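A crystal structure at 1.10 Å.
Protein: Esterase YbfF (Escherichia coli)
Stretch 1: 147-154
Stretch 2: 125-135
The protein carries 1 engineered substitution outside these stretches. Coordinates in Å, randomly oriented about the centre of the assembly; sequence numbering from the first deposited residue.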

ATOM      1  N   ALA A 147     -14.533  20.600  -3.667  1.00 13.73           N
ATOM      2  CA  ALA A 147     -14.582  22.023  -3.345  1.00 14.59           C
ATOM      3  C   ALA A 147     -14.279  22.260  -1.871  1.00 14.69           C
ATOM      4  O   ALA A 147     -13.578  23.205  -1.512  1.00 15.64           O
ATOM      5  CB  ALA A 147     -15.953  22.593  -3.699  1.00 15.27           C
ATOM      6  N   ILE A 148     -14.812  21.395  -1.016  1.00 13.94           N
ATOM      7  CA  ILE A 148     -14.593  21.512   0.419  1.00 13.00           C
ATOM      8  C   ILE A 148     -13.163  21.139   0.790  1.00 12.31           C
ATOM      9  O   ILE A 148     -12.515  21.829   1.578  1.00 11.59           O
ATOM     10  CB  ILE A 148     -15.562  20.603   1.199  1.00 13.16           C
ATOM     11  CG1 ILE A 148     -16.997  21.079   0.975  1.00 15.36           C
ATOM     12  CG2 ILE A 148     -15.212  20.605   2.682  1.00 15.21           C
ATOM     13  CD1 ILE A 148     -18.030  20.196   1.611  1.00 16.49           C
ATOM     14  N   MET A 149     -12.671  20.052   0.213  1.00 11.49           N
ATOM     15  CA  MET A 149     -11.325  19.588   0.510  1.00 11.19           C
ATOM     16  C   MET A 149     -10.239  20.572   0.100  1.00 10.98           C
ATOM     17  O   MET A 149      -9.190  20.643   0.741  1.00  9.98           O
ATOM     18  CB  MET A 149     -11.099  18.233  -0.149  1.00 12.04           C
ATOM     19  CG  MET A 149     -12.079  17.192   0.357  1.00 12.00           C
ATOM     20  SD  MET A 149     -11.799  15.558  -0.310  1.00 16.18           S
ATOM     21  CE  MET A 149     -10.536  14.945   0.813  1.00 18.08           C
ATOM     22  N   ARG A 150     -10.487  21.334  -0.960  1.00 11.03           N
ATOM     23  CA  ARG A 150      -9.506  22.309  -1.420  1.00 11.94           C
ATOM     24  C   ARG A 150      -9.344  23.440  -0.411  1.00 11.98           C
ATOM     25  O   ARG A 150      -8.410  24.232  -0.508  1.00 11.82           O
ATOM     26  CB  ARG A 150      -9.907  22.886  -2.780  1.00 12.93           C
ATOM     27  CG  ARG A 150      -9.940  21.860  -3.898  1.00 14.81           C
ATOM     28  CD  ARG A 150      -9.938  22.522  -5.268  1.00 16.14           C
ATOM     29  NE  ARG A 150     -10.016  21.530  -6.337  1.00 16.87           N
ATOM     30  CZ  ARG A 150     -11.150  21.017  -6.803  1.00 17.65           C
ATOM     31  NH1 ARG A 150     -12.314  21.408  -6.302  1.00 19.57           N
ATOM     32  NH2 ARG A 150     -11.119  20.099  -7.759  1.00 17.75           N
ATOM     33  N   GLN A 151     -10.254  23.508   0.556  1.00 12.61           N
ATOM     34  CA  GLN A 151     -10.198  24.537   1.590  1.00 13.35           C
ATOM     35  C   GLN A 151      -9.255  24.094   2.705  1.00 12.72           C
ATOM     36  O   GLN A 151      -8.910  24.878   3.592  1.00 13.15           O
ATOM     37  CB  GLN A 151     -11.597  24.785   2.163  1.00 14.18           C
ATOM     38  CG  GLN A 151     -12.643  25.110   1.107  1.00 18.30           C
ATOM     39  CD  GLN A 151     -14.028  25.324   1.689  1.00 19.70           C
ATOM     40  OE1 GLN A 151     -14.996  25.529   0.954  1.00 20.98           O
ATOM     41  NE2 GLN A 151     -14.132  25.279   3.013  1.00 22.24           N
ATOM     42  N   HIS A 152      -8.841  22.829   2.648  1.00 12.51           N
ATOM     43  CA  HIS A 152      -7.945  22.252   3.646  1.00 11.15           C
ATOM     44  C   HIS A 152      -6.620  21.794   3.054  1.00 11.08           C
ATOM     45  O   HIS A 152      -5.583  21.846   3.717  1.00 10.84           O
ATOM     46  CB  HIS A 152      -8.590  21.032   4.310  1.00 11.11           C
ATOM     47  CG  HIS A 152      -9.750  21.357   5.193  1.00 10.92           C
ATOM     48  ND1 HIS A 152     -11.009  21.636   4.706  1.00 13.23           N
ATOM     49  CD2 HIS A 152      -9.837  21.450   6.540  1.00 11.52           C
ATOM     50  CE1 HIS A 152     -11.822  21.885   5.718  1.00 11.81           C
ATOM     51  NE2 HIS A 152     -11.136  21.780   6.841  1.00 14.90           N
ATOM     52  N   LEU A 153      -6.671  21.330   1.811  1.00 11.30           N
ATOM     53  CA  LEU A 153      -5.498  20.802   1.131  1.00 11.20           C
ATOM     54  C   LEU A 153      -5.217  21.541  -0.168  1.00 11.98           C
ATOM     55  O   LEU A 153      -6.137  21.982  -0.848  1.00 11.82           O
ATOM     56  CB  LEU A 153      -5.718  19.317   0.825  1.00 11.47           C
ATOM     57  CG  LEU A 153      -6.187  18.439   1.989  1.00 10.59           C
ATOM     58  CD1 LEU A 153      -6.638  17.085   1.460  1.00 11.74           C
ATOM     59  CD2 LEU A 153      -5.069  18.287   3.009  1.00 12.27           C
ATOM     60  N   ASN A 154      -3.942  21.667  -0.516  1.00 13.11           N
ATOM     61  CA  ASN A 154      -3.585  22.346  -1.753  1.00 14.32           C
ATOM     62  C   ASN A 154      -2.909  21.436  -2.768  1.00 15.11           C
ATOM     63  O   ASN A 154      -2.399  21.899  -3.789  1.00 17.20           O
ATOM     64  CB  ASN A 154      -2.718  23.569  -1.457  1.00 16.84           C
ATOM     65  CG  ASN A 154      -3.512  24.692  -0.819  1.00 20.05           C
ATOM     66  OD1 ASN A 154      -3.810  24.660   0.374  1.00 20.06           O
ATOM     67  ND2 ASN A 154      -3.884  25.680  -1.623  1.00 22.73           N
TER
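Stretch 2 (125-135) DEIFAAINAVS

Small side chains let a helix come close to its neighbour, and the packing of residues 125-135 of the esterase YbfF against residues 147-154 is a compact illustration. Stretch 2 is helical throughout and continues beyond Ser135, each turn closed by the usual i to i+4 bonds, such as Ala130 N to Glu126 O at 2.9 Å and Val134 N to Ala130 O at 3.0 Å. Stretch 1 opens in a helix that began earlier in the chain and finishes in loop: Met149 O accepts from both His152 N (2.9 Å) and Leu153 N (2.8 Å), and by Leu153 the backbone is extended, with phi/psi of -123/147°. The two chains run in opposing senses, for Ile148 lies against Ala133 and Val134, late in stretch 2, while Leu153 lies against Glu126 and Ile127, near its start; His152 spans the ground between, reaching as far as Ala133. The CA atoms of Ile148 and Val134 lie 6.2 Å apart, and those of Met149 and Ala130 only 5.0 Å.

That close approach occurs at an alanine. Ala130 CB touches three residues of stretch 1: His152 CB at 3.7 Å, Leu153 CD1 at 4.0 Å and Met149 CE at 4.2 Å. At the later end of stretch 2, Ile148 points toward the helix and places its CG2 3.8 Å from Ala133 CB and 4.1 Å from Val134 CG2, while Met149 CG meets Val134 CG2 at 3.5 Å. At the other end, Leu153 leaves its backbone sideways but brings its tip nearer, so that CD2 reaches Ile127 CG1 and Glu126 CB, each at 3.9 Å.

His152 has the largest covered area of any residue in the contact. Its ring lies over the helix backbone, with Ala130 CA 4.0 Å from the ring centroid and 18° off the normal, a CH-pi contact over the face. Two further alanines adjoin the ring, Ala129 CB at 3.8 Å from His152 CD2 and Ala133 CB at 3.5 Å from His152 CE1. A weak hydrogen bond from His152 ND1 to Ile148 O, 3.5 Å long, ties the ring back to its own stretch.

No direct hydrogen bond crosses the contact; water supplies the polar link. His152 O and Glu126 OE1, 4.0 Å apart, are not bonded to each other, but two waters bridge them, each donating to both oxygens. Water 1 lies 3.0 Å from Glu126 OE1 and 2.9 Å from His152 O; water 2 lies 2.5 Å from Glu126 OE1 and 2.7 Å from His152 O. An apolar contact built around alanines is thus joined at its margin by solvent.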

ATOM      1  N   ASP A 125      -3.115  15.104   9.671  1.00  7.41           N
ATOM      2  CA  ASP A 125      -4.151  15.853  10.366  1.00  7.10           C
ATOM      3  C   ASP A 125      -5.025  16.707   9.462  1.00  7.23           C
ATOM      4  O   ASP A 125      -6.239  16.767   9.654  1.00  7.38           O
ATOM      5  CB  ASP A 125      -3.548  16.723  11.464  1.00  7.06           C
ATOM      6  CG  ASP A 125      -3.094  15.917  12.667  1.00  6.83           C
ATOM      7  OD1 ASP A 125      -3.306  14.680  12.695  1.00  7.19           O
ATOM      8  OD2 ASP A 125      -2.527  16.533  13.594  1.00  7.48           O
ATOM      9  N   GLU A 126      -4.425  17.368   8.480  1.00  7.04           N
ATOM     10  CA  GLU A 126      -5.196  18.204   7.571  1.00  8.14           C
ATOM     11  C   GLU A 126      -6.072  17.347   6.661  1.00  7.55           C
ATOM     12  O   GLU A 126      -7.178  17.748   6.296  1.00  8.33           O
ATOM     13  CB  GLU A 126      -4.251  19.097   6.771  1.00  9.88           C
ATOM     14  CG  GLU A 126      -3.452  20.016   7.681  1.00 12.82           C
ATOM     15  CD  GLU A 126      -2.347  20.749   6.967  1.00 16.99           C
ATOM     16  OE1 GLU A 126      -2.628  21.800   6.358  1.00 20.80           O
ATOM     17  OE2 GLU A 126      -1.197  20.266   7.013  1.00 18.45           O
ATOM     18  N   ILE A 127      -5.578  16.166   6.302  1.00  7.03           N
ATOM     19  CA  ILE A 127      -6.352  15.244   5.478  1.00  7.42           C
ATOM     20  C   ILE A 127      -7.570  14.773   6.292  1.00  7.36           C
ATOM     21  O   ILE A 127      -8.689  14.746   5.779  1.00  7.78           O
ATOM     22  CB  ILE A 127      -5.475  14.050   5.018  1.00  8.24           C
ATOM     23  CG1 ILE A 127      -4.555  14.509   3.881  1.00  9.21           C
ATOM     24  CG2 ILE A 127      -6.348  12.881   4.576  1.00  8.78           C
ATOM     25  CD1 ILE A 127      -3.505  13.495   3.486  1.00  9.67           C
ATOM     26  N   PHE A 128      -7.362  14.425   7.560  1.00  7.65           N
ATOM     27  CA  PHE A 128      -8.478  14.010   8.410  1.00  7.84           C
ATOM     28  C   PHE A 128      -9.477  15.162   8.549  1.00  8.27           C
ATOM     29  O   PHE A 128     -10.687  14.945   8.543  1.00  8.21           O
ATOM     30  CB  PHE A 128      -7.980  13.597   9.800  1.00  8.71           C
ATOM     31  CG  PHE A 128      -7.584  12.146   9.909  1.00  8.19           C
ATOM     32  CD1 PHE A 128      -8.549  11.138   9.896  1.00  8.42           C
ATOM     33  CD2 PHE A 128      -6.249  11.789  10.069  1.00  7.80           C
ATOM     34  CE1 PHE A 128      -8.185   9.796  10.046  1.00  8.88           C
ATOM     35  CE2 PHE A 128      -5.876  10.452  10.219  1.00  9.03           C
ATOM     36  CZ  PHE A 128      -6.847   9.454  10.209  1.00  8.13           C
ATOM     37  N   ALA A 129      -8.968  16.386   8.676  1.00  8.00           N
ATOM     38  CA  ALA A 129      -9.834  17.555   8.809  1.00  8.54           C
ATOM     39  C   ALA A 129     -10.683  17.737   7.549  1.00  9.15           C
ATOM     40  O   ALA A 129     -11.872  18.057   7.628  1.00  9.71           O
ATOM     41  CB  ALA A 129      -8.994  18.804   9.065  1.00  9.28           C
ATOM     42  N   ALA A 130     -10.067  17.535   6.389  1.00  8.59           N
ATOM     43  CA  ALA A 130     -10.767  17.667   5.115  1.00  8.95           C
ATOM     44  C   ALA A 130     -11.844  16.594   4.987  1.00  8.64           C
ATOM     45  O   ALA A 130     -12.965  16.868   4.551  1.00  9.70           O
ATOM     46  CB  ALA A 130      -9.777  17.554   3.964  1.00 10.15           C
ATOM     47  N   ILE A 131     -11.491  15.367   5.358  1.00  8.50           N
ATOM     48  CA  ILE A 131     -12.420  14.245   5.303  1.00  9.27           C
ATOM     49  C   ILE A 131     -13.627  14.517   6.199  1.00 10.68           C
ATOM     50  O   ILE A 131     -14.776  14.321   5.791  1.00 10.75           O
ATOM     51  CB  ILE A 131     -11.706  12.943   5.748  1.00  9.39           C
ATOM     52  CG1 ILE A 131     -10.728  12.504   4.654  1.00 10.03           C
ATOM     53  CG2 ILE A 131     -12.719  11.847   6.055  1.00 10.30           C
ATOM     54  CD1 ILE A 131      -9.796  11.389   5.068  1.00 10.81           C
ATOM     55  N   ASN A 132     -13.369  14.987   7.413  1.00 11.01           N
ATOM     56  CA  ASN A 132     -14.446  15.275   8.351  1.00 12.23           C
ATOM     57  C   ASN A 132     -15.311  16.443   7.889  1.00 11.68           C
ATOM     58  O   ASN A 132     -16.528  16.436   8.085  1.00 12.95           O
ATOM     59  CB  ASN A 132     -13.874  15.559   9.743  1.00 15.29           C
ATOM     60  CG  ASN A 132     -14.957  15.814  10.776  1.00 17.85           C
ATOM     61  OD1 ASN A 132     -15.436  16.939  10.929  1.00 22.79           O
ATOM     62  ND2 ASN A 132     -15.357  14.763  11.484  1.00 20.71           N
ATOM     63  N   ALA A 133     -14.689  17.441   7.269  1.00 11.99           N
ATOM     64  CA  ALA A 133     -15.426  18.601   6.780  1.00 12.87           C
ATOM     65  C   ALA A 133     -16.407  18.161   5.697  1.00 13.26           C
ATOM     66  O   ALA A 133     -17.538  18.647   5.635  1.00 13.66           O
ATOM     67  CB  ALA A 133     -14.461  19.645   6.230  1.00 13.87           C
ATOM     68  N   VAL A 134     -15.973  17.244   4.839  1.00 12.14           N
ATOM     69  CA  VAL A 134     -16.840  16.746   3.779  1.00 12.54           C
ATOM     70  C   VAL A 134     -18.033  16.018   4.393  1.00 13.08           C
ATOM     71  O   VAL A 134     -19.175  16.228   3.983  1.00 13.97           O
ATOM     72  CB  VAL A 134     -16.082  15.776   2.839  1.00 10.49           C
ATOM     73  CG1 VAL A 134     -17.070  15.041   1.938  1.00 11.58           C
ATOM     74  CG2 VAL A 134     -15.082  16.547   1.995  1.00 11.36           C
ATOM     75  N   SER A 135     -17.764  15.172   5.383  1.00 13.50           N
ATOM     76  CA  SER A 135     -18.816  14.409   6.050  1.00 16.26           C
ATOM     77  C   SER A 135     -19.827  15.305   6.757  1.00 18.53           C
ATOM     78  O   SER A 135     -21.023  15.014   6.766  1.00 19.22           O
ATOM     79  CB  SER A 135     -18.205  13.441   7.066  1.00 16.09           C
ATOM     80  OG  SER A 135     -17.391  12.478   6.424  1.00 14.24           O
TER
HETATM   81  O   HOH W   1      -5.486  22.740   6.445  1.00 10.59           O
HETATM   82  O   HOH W   2      -2.944  21.434   3.888  1.00 24.57           O